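Local coordinates for genome polyprotein (Enterovirus A71, PDB 6HLW), which probably recruits host proteins to the membranes where viral RNA is replicated, as part of the enterovirus 3A protein, at residues S18-E22 with E23-Y27. Numbering follows the deposited sequence.
Sequences SVDSE and EVRQY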
ATOM      1  N   SER B  18      -9.576  -9.936  -8.213  1.00 64.87           N
ATOM      2  CA  SER B  18      -9.802 -11.257  -8.798  1.00 63.96           C
ATOM      3  C   SER B  18      -8.616 -11.716  -9.642  1.00 64.91           C
ATOM      4  O   SER B  18      -8.128 -12.836  -9.484  1.00 69.08           O
ATOM      5  CB  SER B  18     -11.075 -11.249  -9.646  1.00 70.10           C
ATOM      6  OG  SER B  18     -12.206 -10.935  -8.851  1.00 79.61           O
ATOM      7  N   VAL B  19      -8.166 -10.847 -10.544  1.00 63.49           N
ATOM      8  CA  VAL B  19      -6.989 -11.111 -11.367  1.00 65.88           C
ATOM      9  C   VAL B  19      -5.976  -9.988 -11.178  1.00 72.32           C
ATOM     10  O   VAL B  19      -6.288  -8.819 -11.395  1.00 89.38           O
ATOM     11  CB  VAL B  19      -7.349 -11.249 -12.867  1.00 64.50           C
ATOM     12  CG1 VAL B  19      -8.069 -12.564 -13.119  1.00 58.60           C
ATOM     13  CG2 VAL B  19      -8.201 -10.077 -13.348  1.00 60.24           C
ATOM     14  N   ASP B  20      -4.767 -10.346 -10.755  1.00 70.19           N
ATOM     15  CA  ASP B  20      -3.749  -9.349 -10.447  1.00 60.28           C
ATOM     16  C   ASP B  20      -2.388  -9.748 -10.994  1.00 59.06           C
ATOM     17  O   ASP B  20      -1.872 -10.826 -10.698  1.00 58.39           O
ATOM     18  CB  ASP B  20      -3.659  -9.134  -8.934  1.00 63.54           C
ATOM     19  CG  ASP B  20      -3.169  -7.740  -8.563  1.00 64.35           C
ATOM     20  OD1 ASP B  20      -2.906  -6.923  -9.472  1.00 59.76           O
ATOM     21  OD2 ASP B  20      -3.051  -7.460  -7.352  1.00 57.80           O
ATOM     22  N   SER B  21      -1.826  -8.869 -11.815  1.00 57.58           N
ATOM     23  CA  SER B  21      -0.482  -9.041 -12.341  1.00 58.43           C
ATOM     24  C   SER B  21       0.033  -7.685 -12.800  1.00 65.42           C
ATOM     25  O   SER B  21      -0.745  -6.741 -12.937  1.00 64.64           O
ATOM     26  CB  SER B  21      -0.467 -10.048 -13.490  1.00 61.65           C
ATOM     27  OG  SER B  21      -1.407  -9.694 -14.487  1.00 59.45           O
ATOM     28  N   GLU B  22       1.339  -7.580 -13.020  1.00 67.12           N
ATOM     29  CA  GLU B  22       1.921  -6.347 -13.533  1.00 63.77           C
ATOM     30  C   GLU B  22       1.260  -5.959 -14.854  1.00 70.66           C
ATOM     31  O   GLU B  22       1.107  -4.776 -15.159  1.00 71.22           O
ATOM     32  CB  GLU B  22       3.431  -6.498 -13.723  1.00 58.68           C
ATOM     33  CG  GLU B  22       4.185  -6.868 -12.456  1.00 73.85           C
ATOM     34  CD  GLU B  22       4.003  -5.853 -11.345  1.00 75.40           C
ATOM     35  OE1 GLU B  22       3.809  -4.657 -11.648  1.00 73.18           O
ATOM     36  OE2 GLU B  22       4.049  -6.256 -10.163  1.00 76.27           O
ATOM     37  N   GLU B  23       0.860  -6.964 -15.629  1.00 65.41           N
ATOM     38  CA  GLU B  23       0.211  -6.727 -16.914  1.00 66.64           C
ATOM     39  C   GLU B  23      -1.139  -6.041 -16.728  1.00 63.30           C
ATOM     40  O   GLU B  23      -1.489  -5.131 -17.479  1.00 64.90           O
ATOM     41  CB  GLU B  23       0.024  -8.041 -17.680  1.00 65.34           C
ATOM     42  CG  GLU B  23       1.315  -8.666 -18.193  1.00 68.52           C
ATOM     43  CD  GLU B  23       2.121  -9.356 -17.108  1.00 77.35           C
ATOM     44  OE1 GLU B  23       1.515 -10.002 -16.226  1.00 70.86           O
ATOM     45  OE2 GLU B  23       3.366  -9.254 -17.140  1.00 89.40           O
ATOM     46  N   VAL B  24      -1.896  -6.481 -15.727  1.00 64.83           N
ATOM     47  CA  VAL B  24      -3.205  -5.900 -15.448  1.00 66.18           C
ATOM     48  C   VAL B  24      -3.049  -4.524 -14.810  1.00 64.69           C
ATOM     49  O   VAL B  24      -3.817  -3.608 -15.103  1.00 60.46           O
ATOM     50  CB  VAL B  24      -4.042  -6.809 -14.523  1.00 61.06           C
ATOM     51  CG1 VAL B  24      -5.378  -6.157 -14.182  1.00 60.12           C
ATOM     52  CG2 VAL B  24      -4.274  -8.159 -15.182  1.00 61.14           C
ATOM     53  N   ARG B  25      -2.055  -4.386 -13.940  1.00 63.04           N
ATOM     54  CA  ARG B  25      -1.767  -3.105 -13.307  1.00 65.35           C
ATOM     55  C   ARG B  25      -1.426  -2.053 -14.360  1.00 65.74           C
ATOM     56  O   ARG B  25      -1.861  -0.905 -14.270  1.00 66.18           O
ATOM     57  CB  ARG B  25      -0.615  -3.245 -12.310  1.00 67.09           C
ATOM     58  CG  ARG B  25      -0.939  -4.105 -11.095  1.00 68.63           C
ATOM     59  CD  ARG B  25      -1.766  -3.348 -10.068  1.00 64.74           C
ATOM     60  NE  ARG B  25      -2.067  -4.170  -8.899  1.00 67.56           N
ATOM     61  CZ  ARG B  25      -2.681  -3.726  -7.806  1.00 67.62           C
ATOM     62  NH1 ARG B  25      -3.062  -2.458  -7.719  1.00 63.03           N
ATOM     63  NH2 ARG B  25      -2.912  -4.551  -6.794  1.00 67.17           N
ATOM     64  N   GLN B  26      -0.654  -2.456 -15.362  1.00 65.10           N
ATOM     65  CA  GLN B  26      -0.243  -1.544 -16.422  1.00 70.88           C
ATOM     66  C   GLN B  26      -1.413  -1.211 -17.345  1.00 70.65           C
ATOM     67  O   GLN B  26      -1.538  -0.080 -17.811  1.00 74.59           O
ATOM     68  CB  GLN B  26       0.909  -2.142 -17.229  1.00 73.02           C
ATOM     69  CG  GLN B  26       1.560  -1.158 -18.187  1.00 91.58           C
ATOM     70  CD  GLN B  26       2.664  -1.785 -19.016  1.00103.21           C
ATOM     71  OE1 GLN B  26       3.836  -1.440 -18.870  1.00117.69           O
ATOM     72  NE2 GLN B  26       2.292  -2.706 -19.900  1.00 92.43           N
ATOM     73  N   TYR B  27      -2.269  -2.194 -17.607  1.00 60.09           N
ATOM     74  CA  TYR B  27      -3.438  -1.979 -18.453  1.00 63.31           C
ATOM     75  C   TYR B  27      -4.384  -0.968 -17.817  1.00 65.78           C
ATOM     76  O   TYR B  27      -4.835  -0.032 -18.477  1.00 68.32           O
ATOM     77  CB  TYR B  27      -4.176  -3.296 -18.709  1.00 64.26           C
ATOM     78  CG  TYR B  27      -5.389  -3.149 -19.605  1.00 61.64           C
ATOM     79  CD1 TYR B  27      -5.247  -2.985 -20.976  1.00 63.85           C
ATOM     80  CD2 TYR B  27      -6.674  -3.181 -19.079  1.00 61.48           C
ATOM     81  CE1 TYR B  27      -6.352  -2.851 -21.799  1.00 63.56           C
ATOM     82  CE2 TYR B  27      -7.785  -3.049 -19.894  1.00 63.90           C
ATOM     83  CZ  TYR B  27      -7.618  -2.884 -21.254  1.00 68.59           C
ATOM     84  OH  TYR B  27      -8.719  -2.753 -22.070  1.00 64.07           O
TER
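D20 swings its carboxylate away from its own amide (chi1 -153°) and the R25 chain bends at chi2 (-79°), so that carboxylate and guanidinium meet side-on, two nitrogens to two oxygens. R25 NE reaches the syn lone pair of D20 OD1 at 2.9 Å in a clearly bent bond, and R25 NH2 donates to D20 OD2 at 3.0 Å in a straighter one. The fit is not flat: the two planes stand 41° apart, and both oxygens are tilted from the guanidinium plane. D20 OD2 also bonds to a basic and an aromatic side chain of the partner protein, and R25 NE meets an acidic one there, so the ion pair is part of the interface. In the turn of a helical hairpin, between helices 9-18 and 22-30, S21 is the N-cap of the second helix. Its OG accepts a weak capping bond from V24 N (3.5 Å) and in turn donates a weak bond to E23 OE1. The first turn follows, R25 N donating to S21 O (2.9 Å) and Q26 N to E22 O (2.9 Å). V24 and R25 also touch L16 of helix 9-18, while both carboxylate oxygens of E22 form salt bridges with a basic side chain of the partner protein.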